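Local coordinates for glyoxalase family protein (Bacillus cereus, PDB 1ZSW) that is of unknown function but binds zinc and belongs to the vicinal oxygen chelate superfamily, which includes glyoxalase I and ring-cleaving dioxygenases, at residues A[39-44]-A[67-72]; A[44-49]-A[123-128]; A[84-89]-A[147-152]. All blocks are in the same frame, centred on the assembly; numbering follows the deposited sequence. Where two conformers were deposited one is given.

The touching residues of interactions 1 and 3 are all buried, whereas interaction 2 is partly exposed near the surface. Helix 41-51 serves interactions 1 and 2: its first turn lies against strand 69-74, and its next turn meets the chain where helix 112-124 ends. Asn44 belongs to a segment of both, but of these two segment pairs it touches across only in interaction 1. Strands 69-74 and 83-88 are neighbours in one sheet, so interactions 1 and 3 use adjacent strands. Across each pair of segments the chemistry is mainly apolar: methyl on methyl and ring in interaction 1, ring with valine and histidine in interaction 2, leucine and phenylalanine between two sheets in interaction 3.

Interaction 1: A[39-44]-A[67-72]; sequences KNANEN and SMYHLF
Leu71 lays its CD1 methyl over the first turn of helix 41-51, where Ala41 CB is 3.9 Å from Leu71 CD1. This is helix-on-sheet packing, and the element order of strand 31-38, helix 41-51 and strands 55-62, 69-74 and 83-88 fits the beta-alpha-beta-beta-beta pattern of the vicinal oxygen chelate fold. CA atoms come nearest at Ala41 and Tyr69, 7.8 Å apart, a gap short enough for the alanine methyl to reach strand 69-74. The CA-CB bonds of Ala41, Asn44, Tyr69 and Leu71 all point across the contact. In Leu71, CG stands opposite the carbonyl carbon (chi1 -46°), which brings CD1 up against the helix. There CD1 also meets the amide of Asn44, with Asn44 ND2 at 4.0 Å from Leu71 CD1. The two side chains run antiparallel past each other, and the amide nitrogen only brushes the methyl. Tyr69 adds a looser contact: Ala41 CB comes to its ring obliquely, 4.4 Å from Tyr69 CD1. The hydroxyl end of the tyrosine continues to Ala333 O, to which it is hydrogen-bonded, tying strand 69-74 to the C-terminal part of the chain. Glu88 OE1, on the neighbouring strand 83-88, accepts a bond from Ala41 N at the start of the helix. The helix is also capped from within. Asn40 occupies the N-cap position, and its OD1 accepts from Glu43 N at 2.8 Å. The N-H points at the oxygen with an angle of 158°, and the donor lies in the plane of the Asn40 carboxamide carbonyl, seen from it at a C=O...N angle of 149°.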
loop_
_atom_site.group_PDB
_atom_site.type_symbol
_atom_site.label_atom_id
_atom_site.label_comp_id
_atom_site.label_asym_id
_atom_site.label_seq_id
_atom_site.Cartn_x
_atom_site.Cartn_y
_atom_site.Cartn_z
ATOM N N LYS A 39 12.136 -11.063 -5.190
ATOM C CA LYS A 39 13.382 -11.822 -5.220
ATOM C C LYS A 39 14.464 -11.106 -6.032
ATOM O O LYS A 39 15.672 -11.391 -5.864
ATOM C CB LYS A 39 13.098 -13.190 -5.870
ATOM C CG LYS A 39 14.199 -14.194 -5.620
ATOM C CD LYS A 39 13.841 -15.544 -6.231
ATOM C CE LYS A 39 15.026 -16.511 -6.140
ATOM N NZ LYS A 39 15.356 -16.983 -4.760
ATOM N N ASN A 40 14.063 -10.194 -6.926
ATOM C CA ASN A 40 14.991 -9.646 -7.925
ATOM C C ASN A 40 14.684 -8.195 -8.220
ATOM O O ASN A 40 13.713 -7.907 -8.871
ATOM C CB ASN A 40 14.915 -10.468 -9.210
ATOM C CG ASN A 40 15.999 -10.087 -10.224
ATOM O OD1 ASN A 40 15.937 -9.050 -10.872
ATOM N ND2 ASN A 40 17.006 -10.940 -10.341
ATOM N N ALA A 41 15.518 -7.285 -7.719
ATOM C CA ALA A 41 15.305 -5.853 -7.897
ATOM C C ALA A 41 15.345 -5.410 -9.350
ATOM O O ALA A 41 14.573 -4.540 -9.725
ATOM C CB ALA A 41 16.303 -5.030 -7.050
ATOM N N ASN A 42 16.240 -5.979 -10.160
ATOM C CA ASN A 42 16.289 -5.605 -11.587
ATOM C C ASN A 42 14.952 -5.843 -12.293
ATOM O O ASN A 42 14.453 -4.964 -12.992
ATOM C CB ASN A 42 17.418 -6.342 -12.330
ATOM C CG ASN A 42 18.813 -5.941 -11.843
ATOM O OD1 ASN A 42 18.995 -4.893 -11.251
ATOM N ND2 ASN A 42 19.794 -6.800 -12.087
ATOM N N GLU A 43 14.352 -7.009 -12.069
ATOM C CA GLU A 43 13.081 -7.361 -12.715
ATOM C C GLU A 43 11.923 -6.571 -12.093
ATOM O O GLU A 43 10.977 -6.179 -12.779
ATOM C CB GLU A 43 12.843 -8.871 -12.619
ATOM C CG GLU A 43 13.877 -9.682 -13.409
ATOM C CD GLU A 43 13.917 -11.149 -13.028
ATOM O OE1 GLU A 43 13.315 -11.534 -12.001
ATOM O OE2 GLU A 43 14.577 -11.928 -13.757
ATOM N N ASN A 44 12.034 -6.320 -10.788
ATOM C CA ASN A 44 11.018 -5.558 -10.071
ATOM C C ASN A 44 10.983 -4.117 -10.555
ATOM O O ASN A 44 9.933 -3.586 -10.892
ATOM C CB ASN A 44 11.286 -5.651 -8.555
ATOM C CG ASN A 44 10.247 -4.902 -7.746
ATOM O OD1 ASN A 44 9.114 -5.368 -7.574
ATOM N ND2 ASN A 44 10.625 -3.747 -7.246
ATOM N N SER A 67 21.435 -4.605 4.614
ATOM C CA SER A 67 21.960 -5.453 3.531
ATOM C C SER A 67 20.925 -5.693 2.411
ATOM O O SER A 67 21.251 -6.237 1.337
ATOM C CB SER A 67 22.437 -6.795 4.084
ATOM O OG SER A 67 21.349 -7.618 4.458
ATOM N N MET A 68 19.691 -5.253 2.661
ATOM C CA MET A 68 18.571 -5.550 1.795
ATOM C C MET A 68 18.079 -4.280 1.117
ATOM O O MET A 68 17.789 -3.327 1.813
ATOM C CB MET A 68 17.469 -6.100 2.709
ATOM C CG MET A 68 16.194 -6.433 2.073
ATOM S SD MET A 68 15.075 -7.081 3.326
ATOM C CE MET A 68 16.023 -8.380 4.148
ATOM N N TYR A 69 17.945 -4.278 -0.224
ATOM C CA TYR A 69 17.320 -3.140 -0.916
ATOM C C TYR A 69 15.875 -2.978 -0.478
ATOM O O TYR A 69 15.166 -3.964 -0.220
ATOM C CB TYR A 69 17.314 -3.326 -2.430
ATOM C CG TYR A 69 18.520 -2.808 -3.231
ATOM C CD1 TYR A 69 19.261 -3.666 -4.031
ATOM C CD2 TYR A 69 18.869 -1.460 -3.208
ATOM C CE1 TYR A 69 20.337 -3.196 -4.789
ATOM C CE2 TYR A 69 19.949 -0.978 -3.958
ATOM C CZ TYR A 69 20.660 -1.847 -4.753
ATOM O OH TYR A 69 21.729 -1.368 -5.493
ATOM N N HIS A 70 15.454 -1.724 -0.410
ATOM C CA HIS A 70 14.076 -1.342 -0.217
ATOM C C HIS A 70 13.774 -0.291 -1.298
ATOM O O HIS A 70 14.334 0.801 -1.309
ATOM C CB HIS A 70 13.828 -0.817 1.216
ATOM C CG HIS A 70 12.387 -0.663 1.574
ATOM N ND1 HIS A 70 11.967 0.020 2.701
ATOM C CD2 HIS A 70 11.260 -1.075 0.939
ATOM C CE1 HIS A 70 10.645 -0.013 2.762
ATOM N NE2 HIS A 70 10.192 -0.658 1.700
ATOM N N LEU A 71 12.909 -0.637 -2.257
ATOM C CA LEU A 71 12.604 0.239 -3.374
ATOM C C LEU A 71 11.158 0.746 -3.310
ATOM O O LEU A 71 10.230 -0.042 -3.034
ATOM C CB LEU A 71 12.800 -0.530 -4.700
ATOM C CG LEU A 71 14.070 -1.372 -4.872
ATOM C CD1 LEU A 71 14.023 -1.937 -6.254
ATOM C CD2 LEU A 71 15.328 -0.509 -4.701
ATOM N N PHE A 72 10.947 2.067 -3.423
ATOM C CA PHE A 72 9.579 2.609 -3.432
ATOM C C PHE A 72 9.299 3.112 -4.833
ATOM O O PHE A 72 10.189 3.666 -5.524
ATOM C CB PHE A 72 9.377 3.837 -2.501
ATOM C CG PHE A 72 9.401 3.548 -1.016
ATOM C CD1 PHE A 72 10.607 3.327 -0.359
ATOM C CD2 PHE A 72 8.220 3.588 -0.264
ATOM C CE1 PHE A 72 10.641 3.112 1.021
ATOM C CE2 PHE A 72 8.237 3.370 1.128
ATOM C CZ PHE A 72 9.455 3.129 1.767
#

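Interaction 2: A[44-49]-A[123-128]; sequences NNHFYK and EKFDVK
His46 is the first residue of 44-49 to meet the other segment, its imidazole reaching out to the ring of Phe125. The contact is marginal: His46 NE2 and Phe125 CE2 are 4.5 Å apart, and each atom approaches the other ring obliquely. His46 ND1 makes a weak hydrogen bond to Asn50 OD1 further along the same helix. Phe47 follows and carries the closer contact. With CG anti to the backbone N (chi1 -169°), the ring is carried out from the helix to Val127, and the two side chains cross at a slant. Both valine methyls gather at the far rim of the ring: Val127 CG2 is 3.8 Å from Phe47 CE1, near the ring plane, so it touches an edge. The second methyl spans the next bond, with Val127 CG1 at 4.0 Å from Phe47 CE1 and slightly further from CZ. Phe143 of strand 138-144 also touches both Phe47 and Val127. Tyr48, next in line, turns a face of its ring to the edge of Phe47, whose CD2 sits 3.4 Å above the Tyr48 plane, offset toward its rim. The Tyr48 hydroxyl is hydrogen-bonded to Asp145 OD2. Lys49 N bonds to Asn45 O, although the helix has a wider pi-type turn at 46-49. The other segment owes its shape to the way helix 112-124 stops. Asp126 has positive phi (56°), and Asp126 N bonds to Glu123 O at 3.1 Å while Val127 N turns back to Phe122 O. Phe125 and Val127, the residues before and after Asp126, both point their CB toward helix 41-51, and Asp126 itself is the C-prime residue of a Schellman motif.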
loop_
_atom_site.group_PDB
_atom_site.type_symbol
_atom_site.label_atom_id
_atom_site.label_comp_id
_atom_site.label_asym_id
_atom_site.label_seq_id
_atom_site.Cartn_x
_atom_site.Cartn_y
_atom_site.Cartn_z
ATOM N N ASN A 44 12.034 -6.320 -10.788
ATOM C CA ASN A 44 11.018 -5.558 -10.071
ATOM C C ASN A 44 10.983 -4.117 -10.555
ATOM O O ASN A 44 9.933 -3.586 -10.892
ATOM C CB ASN A 44 11.286 -5.651 -8.555
ATOM C CG ASN A 44 10.247 -4.902 -7.746
ATOM O OD1 ASN A 44 9.114 -5.368 -7.574
ATOM N ND2 ASN A 44 10.625 -3.747 -7.246
ATOM N N ASN A 45 12.170 -3.516 -10.671
ATOM C CA ASN A 45 12.310 -2.178 -11.214
ATOM C C ASN A 45 11.768 -2.080 -12.641
ATOM O O ASN A 45 11.047 -1.151 -12.948
ATOM C CB ASN A 45 13.788 -1.754 -11.148
ATOM C CG ASN A 45 14.047 -0.355 -11.724
ATOM O OD1 ASN A 45 14.694 -0.226 -12.775
ATOM N ND2 ASN A 45 13.558 0.681 -11.050
ATOM N N HIS A 46 12.077 -3.067 -13.479
ATOM C CA HIS A 46 11.590 -3.010 -14.831
ATOM C C HIS A 46 10.055 -3.017 -14.826
ATOM O O HIS A 46 9.417 -2.210 -15.493
ATOM C CB HIS A 46 12.139 -4.143 -15.695
ATOM C CG HIS A 46 11.591 -4.110 -17.086
ATOM N ND1 HIS A 46 12.000 -3.181 -18.020
ATOM C CD2 HIS A 46 10.619 -4.847 -17.680
ATOM C CE1 HIS A 46 11.316 -3.361 -19.139
ATOM N NE2 HIS A 46 10.478 -4.367 -18.960
ATOM N N PHE A 47 9.449 -3.883 -14.026
ATOM C CA PHE A 47 8.002 -3.968 -14.058
ATOM C C PHE A 47 7.293 -2.733 -13.542
ATOM O O PHE A 47 6.374 -2.205 -14.207
ATOM C CB PHE A 47 7.532 -5.194 -13.256
ATOM C CG PHE A 47 6.084 -5.493 -13.446
ATOM C CD1 PHE A 47 5.638 -6.157 -14.585
ATOM C CD2 PHE A 47 5.158 -5.093 -12.504
ATOM C CE1 PHE A 47 4.284 -6.433 -14.753
ATOM C CE2 PHE A 47 3.796 -5.365 -12.651
ATOM C CZ PHE A 47 3.357 -6.052 -13.782
ATOM N N TYR A 48 7.709 -2.245 -12.358
ATOM C CA TYR A 48 6.938 -1.153 -11.722
ATOM C C TYR A 48 7.217 0.212 -12.338
ATOM O O TYR A 48 6.342 1.064 -12.400
ATOM C CB TYR A 48 7.084 -1.179 -10.161
ATOM C CG TYR A 48 6.345 -2.397 -9.686
ATOM C CD1 TYR A 48 7.000 -3.623 -9.577
ATOM C CD2 TYR A 48 4.968 -2.348 -9.524
ATOM C CE1 TYR A 48 6.285 -4.822 -9.247
ATOM C CE2 TYR A 48 4.250 -3.512 -9.189
ATOM C CZ TYR A 48 4.919 -4.726 -9.070
ATOM O OH TYR A 48 4.173 -5.872 -8.770
ATOM N N LYS A 49 8.431 0.399 -12.830
ATOM C CA LYS A 49 8.805 1.665 -13.457
ATOM C C LYS A 49 8.560 1.622 -14.956
ATOM O O LYS A 49 7.811 2.424 -15.471
ATOM C CB LYS A 49 10.261 2.006 -13.133
ATOM C CG LYS A 49 10.730 3.317 -13.755
ATOM C CD LYS A 49 12.134 3.689 -13.264
ATOM C CE LYS A 49 13.155 2.684 -13.752
ATOM N NZ LYS A 49 13.436 2.800 -15.220
ATOM N N GLU A 123 -0.663 -6.766 -23.089
ATOM C CA GLU A 123 -0.456 -7.692 -24.208
ATOM C C GLU A 123 0.968 -7.507 -24.725
ATOM O O GLU A 123 1.745 -8.463 -24.824
ATOM C CB GLU A 123 -1.468 -7.427 -25.330
ATOM C CG GLU A 123 -2.919 -7.795 -25.000
ATOM C CD GLU A 123 -3.916 -7.223 -26.002
ATOM O OE1 GLU A 123 -3.481 -6.714 -27.059
ATOM O OE2 GLU A 123 -5.132 -7.267 -25.725
ATOM N N LYS A 124 1.320 -6.252 -25.001
ATOM C CA LYS A 124 2.636 -5.898 -25.516
ATOM C C LYS A 124 3.788 -6.393 -24.627
ATOM O O LYS A 124 4.803 -6.893 -25.111
ATOM C CB LYS A 124 2.726 -4.382 -25.711
ATOM C CG LYS A 124 4.130 -3.864 -26.048
ATOM C CD LYS A 124 4.656 -4.417 -27.376
ATOM C CE LYS A 124 3.919 -3.819 -28.567
ATOM N NZ LYS A 124 3.840 -2.332 -28.458
ATOM N N PHE A 125 3.625 -6.265 -23.316
ATOM C CA PHE A 125 4.678 -6.638 -22.401
ATOM C C PHE A 125 4.557 -8.035 -21.800
ATOM O O PHE A 125 5.328 -8.392 -20.899
ATOM C CB PHE A 125 4.784 -5.588 -21.290
ATOM C CG PHE A 125 5.490 -4.337 -21.719
ATOM C CD1 PHE A 125 4.765 -3.255 -22.188
ATOM C CD2 PHE A 125 6.875 -4.244 -21.650
ATOM C CE1 PHE A 125 5.409 -2.094 -22.584
ATOM C CE2 PHE A 125 7.534 -3.085 -22.041
ATOM C CZ PHE A 125 6.804 -2.014 -22.501
ATOM N N ASP A 126 3.619 -8.831 -22.323
ATOM C CA ASP A 126 3.399 -10.199 -21.860
ATOM C C ASP A 126 3.111 -10.296 -20.360
ATOM O O ASP A 126 3.553 -11.230 -19.676
ATOM C CB ASP A 126 4.559 -11.118 -22.256
ATOM C CG ASP A 126 4.621 -11.359 -23.755
ATOM O OD1 ASP A 126 3.547 -11.504 -24.392
ATOM O OD2 ASP A 126 5.753 -11.403 -24.292
ATOM N N VAL A 127 2.352 -9.329 -19.875
ATOM C CA VAL A 127 1.886 -9.335 -18.505
ATOM C C VAL A 127 0.636 -10.190 -18.414
ATOM O O VAL A 127 -0.307 -10.009 -19.198
ATOM C CB VAL A 127 1.512 -7.903 -18.050
ATOM C CG1 VAL A 127 1.009 -7.929 -16.592
ATOM C CG2 VAL A 127 2.729 -6.966 -18.215
ATOM N N LYS A 128 0.613 -11.082 -17.431
ATOM C CA LYS A 128 -0.594 -11.840 -17.105
ATOM C C LYS A 128 -1.743 -10.916 -16.735
ATOM O O LYS A 128 -1.603 -10.057 -15.859
ATOM C CB LYS A 128 -0.291 -12.855 -16.002
ATOM C CG LYS A 128 -1.505 -13.654 -15.532
ATOM C CD LYS A 128 -1.059 -14.849 -14.694
ATOM C CE LYS A 128 -2.237 -15.509 -13.975
ATOM N NZ LYS A 128 -3.087 -16.305 -14.886
#

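Interaction 3: A[84-89]-A[147-152]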
loop_
_atom_site.group_PDB
_atom_site.type_symbol
_atom_site.label_atom_id
_atom_site.label_comp_id
_atom_site.label_asym_id
_atom_site.label_seq_id
_atom_site.Cartn_x
_atom_site.Cartn_y
_atom_site.Cartn_z
ATOM N N LEU A 84 4.042 1.979 -3.513
ATOM C CA LEU A 84 4.244 0.524 -3.436
ATOM C C LEU A 84 5.720 0.330 -3.171
ATOM O O LEU A 84 6.555 0.847 -3.904
ATOM C CB LEU A 84 3.871 -0.184 -4.747
ATOM C CG LEU A 84 2.539 0.041 -5.465
ATOM C CD1 LEU A 84 2.119 -1.222 -6.260
ATOM C CD2 LEU A 84 1.388 0.547 -4.621
ATOM N N SER A 85 6.038 -0.391 -2.112
ATOM C CA SER A 85 7.462 -0.606 -1.832
ATOM C C SER A 85 7.770 -2.101 -1.778
ATOM O O SER A 85 6.868 -2.925 -1.519
ATOM C CB SER A 85 7.844 0.104 -0.550
ATOM O OG SER A 85 7.668 -0.747 0.562
ATOM N N PHE A 86 9.025 -2.445 -2.076
ATOM C CA PHE A 86 9.463 -3.830 -2.167
ATOM C C PHE A 86 10.798 -3.995 -1.481
ATOM O O PHE A 86 11.689 -3.180 -1.707
ATOM C CB PHE A 86 9.641 -4.198 -3.654
ATOM C CG PHE A 86 8.356 -4.250 -4.417
ATOM C CD1 PHE A 86 7.724 -5.486 -4.575
ATOM C CD2 PHE A 86 7.780 -3.095 -4.973
ATOM C CE1 PHE A 86 6.530 -5.566 -5.232
ATOM C CE2 PHE A 86 6.529 -3.190 -5.699
ATOM C CZ PHE A 86 5.949 -4.439 -5.815
ATOM N N PHE A 87 10.915 -5.040 -0.667
ATOM C CA PHE A 87 12.202 -5.457 -0.062
ATOM C C PHE A 87 12.722 -6.527 -0.984
ATOM O O PHE A 87 12.000 -7.480 -1.282
ATOM C CB PHE A 87 11.939 -6.057 1.326
ATOM C CG PHE A 87 11.398 -5.051 2.296
ATOM C CD1 PHE A 87 10.024 -5.005 2.583
ATOM C CD2 PHE A 87 12.255 -4.130 2.895
ATOM C CE1 PHE A 87 9.521 -4.055 3.479
ATOM C CE2 PHE A 87 11.754 -3.175 3.788
ATOM C CZ PHE A 87 10.393 -3.153 4.072
ATOM N N GLU A 88 13.969 -6.386 -1.429
ATOM C CA GLU A 88 14.558 -7.414 -2.279
ATOM C C GLU A 88 15.237 -8.433 -1.396
ATOM O O GLU A 88 16.149 -8.090 -0.648
ATOM C CB GLU A 88 15.592 -6.852 -3.276
ATOM C CG GLU A 88 16.156 -8.001 -4.154
ATOM C CD GLU A 88 17.480 -7.667 -4.874
ATOM O OE1 GLU A 88 17.621 -7.988 -6.075
ATOM O OE2 GLU A 88 18.364 -7.087 -4.239
ATOM N N ILE A 89 14.835 -9.694 -1.522
ATOM C CA ILE A 89 15.411 -10.767 -0.704
ATOM C C ILE A 89 15.809 -11.850 -1.701
ATOM O O ILE A 89 15.011 -12.697 -2.031
ATOM C CB ILE A 89 14.389 -11.285 0.332
ATOM C CG1 ILE A 89 13.881 -10.083 1.174
ATOM C CG2 ILE A 89 14.996 -12.429 1.199
ATOM C CD1 ILE A 89 13.008 -10.418 2.344
ATOM N N GLU A 147 6.058 -12.566 -10.204
ATOM C CA GLU A 147 6.274 -13.221 -8.913
ATOM C C GLU A 147 4.971 -13.698 -8.266
ATOM O O GLU A 147 4.968 -14.205 -7.126
ATOM C CB GLU A 147 6.962 -12.218 -7.991
ATOM C CG GLU A 147 8.292 -11.752 -8.606
ATOM C CD GLU A 147 9.251 -11.185 -7.597
ATOM O OE1 GLU A 147 10.213 -11.886 -7.198
ATOM O OE2 GLU A 147 9.036 -10.019 -7.240
ATOM N N GLY A 148 3.862 -13.483 -8.966
ATOM C CA GLY A 148 2.573 -13.938 -8.480
ATOM C C GLY A 148 1.840 -12.915 -7.628
ATOM O O GLY A 148 0.837 -13.242 -7.014
ATOM N N LEU A 149 2.363 -11.691 -7.567
ATOM C CA LEU A 149 1.610 -10.627 -6.898
ATOM C C LEU A 149 0.384 -10.267 -7.710
ATOM O O LEU A 149 0.491 -9.984 -8.913
ATOM C CB LEU A 149 2.513 -9.386 -6.665
ATOM C CG LEU A 149 1.769 -8.205 -5.996
ATOM C CD1 LEU A 149 1.393 -8.534 -4.575
ATOM C CD2 LEU A 149 2.746 -6.984 -5.959
ATOM N N ARG A 150 -0.773 -10.220 -7.040
ATOM C CA ARG A 150 -2.027 -9.928 -7.698
ATOM C C ARG A 150 -2.387 -8.478 -7.533
ATOM O O ARG A 150 -2.394 -7.964 -6.388
ATOM C CB ARG A 150 -3.156 -10.840 -7.163
ATOM C CG ARG A 150 -2.902 -12.332 -7.506
ATOM C CD ARG A 150 -3.776 -13.230 -6.628
ATOM N NE ARG A 150 -3.144 -13.466 -5.320
ATOM C CZ ARG A 150 -3.701 -14.193 -4.351
ATOM N NH1 ARG A 150 -4.902 -14.745 -4.531
ATOM N NH2 ARG A 150 -3.057 -14.376 -3.212
ATOM N N LEU A 151 -2.643 -7.821 -8.679
ATOM C CA LEU A 151 -3.097 -6.438 -8.743
ATOM C C LEU A 151 -4.351 -6.250 -9.583
ATOM O O LEU A 151 -4.745 -7.157 -10.325
ATOM C CB LEU A 151 -1.959 -5.518 -9.290
ATOM C CG LEU A 151 -0.617 -5.624 -8.560
ATOM C CD1 LEU A 151 0.346 -6.506 -9.328
ATOM C CD2 LEU A 151 0.009 -4.211 -8.374
ATOM N N VAL A 152 -5.032 -5.142 -9.406
ATOM C CA VAL A 152 -6.222 -4.881 -10.209
ATOM C C VAL A 152 -6.332 -3.395 -10.507
ATOM O O VAL A 152 -6.252 -2.556 -9.594
ATOM C CB VAL A 152 -7.511 -5.462 -9.545
ATOM C CG1 VAL A 152 -7.807 -4.816 -8.181
ATOM C CG2 VAL A 152 -8.746 -5.250 -10.468
#
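Phe86 and Leu149 approach from opposite directions and meet end to edge, the methyl of the leucine lying near the plane of the phenylalanine ring. Leu149 CD2 is 4.1 Å from Phe86 CZ and equally far from Phe86 CE1, so the methyl is set against the middle of one ring bond. In the leucine, CG is anti to the backbone N (chi1 178°) and beside the carbonyl carbon, which carries CD2 to the Phe86 rim. A second pair runs alongside: in one of the two conformers of Leu84, Leu84 CD1 is 4.2 Å from Leu151 CD2. The backbones themselves stay well apart, with CA atoms 11.4 Å from each other at both Leu84-Leu151 and Phe86-Leu149. That spacing leaves the whole contact to side chains and marks it as the interface of two sheets: strand 83-88 belongs to the sheet that includes strand 31-38, and strand 150-155 to the one that includes strand 101-109. The arrangement is consistent with the vicinal oxygen chelate fold, in which beta-alpha-beta-beta-beta modules pack together. Tyr48 of helix 41-51 closes on both partners, its ring lying at about 40° to that of Phe86 and its hydroxyl end packing on Leu149. Met36, from strand 31-38, also touches Leu84, Phe86 and Leu149, and the zinc ligand His33 is on that same strand, its side chain about 7 Å from that of Leu84.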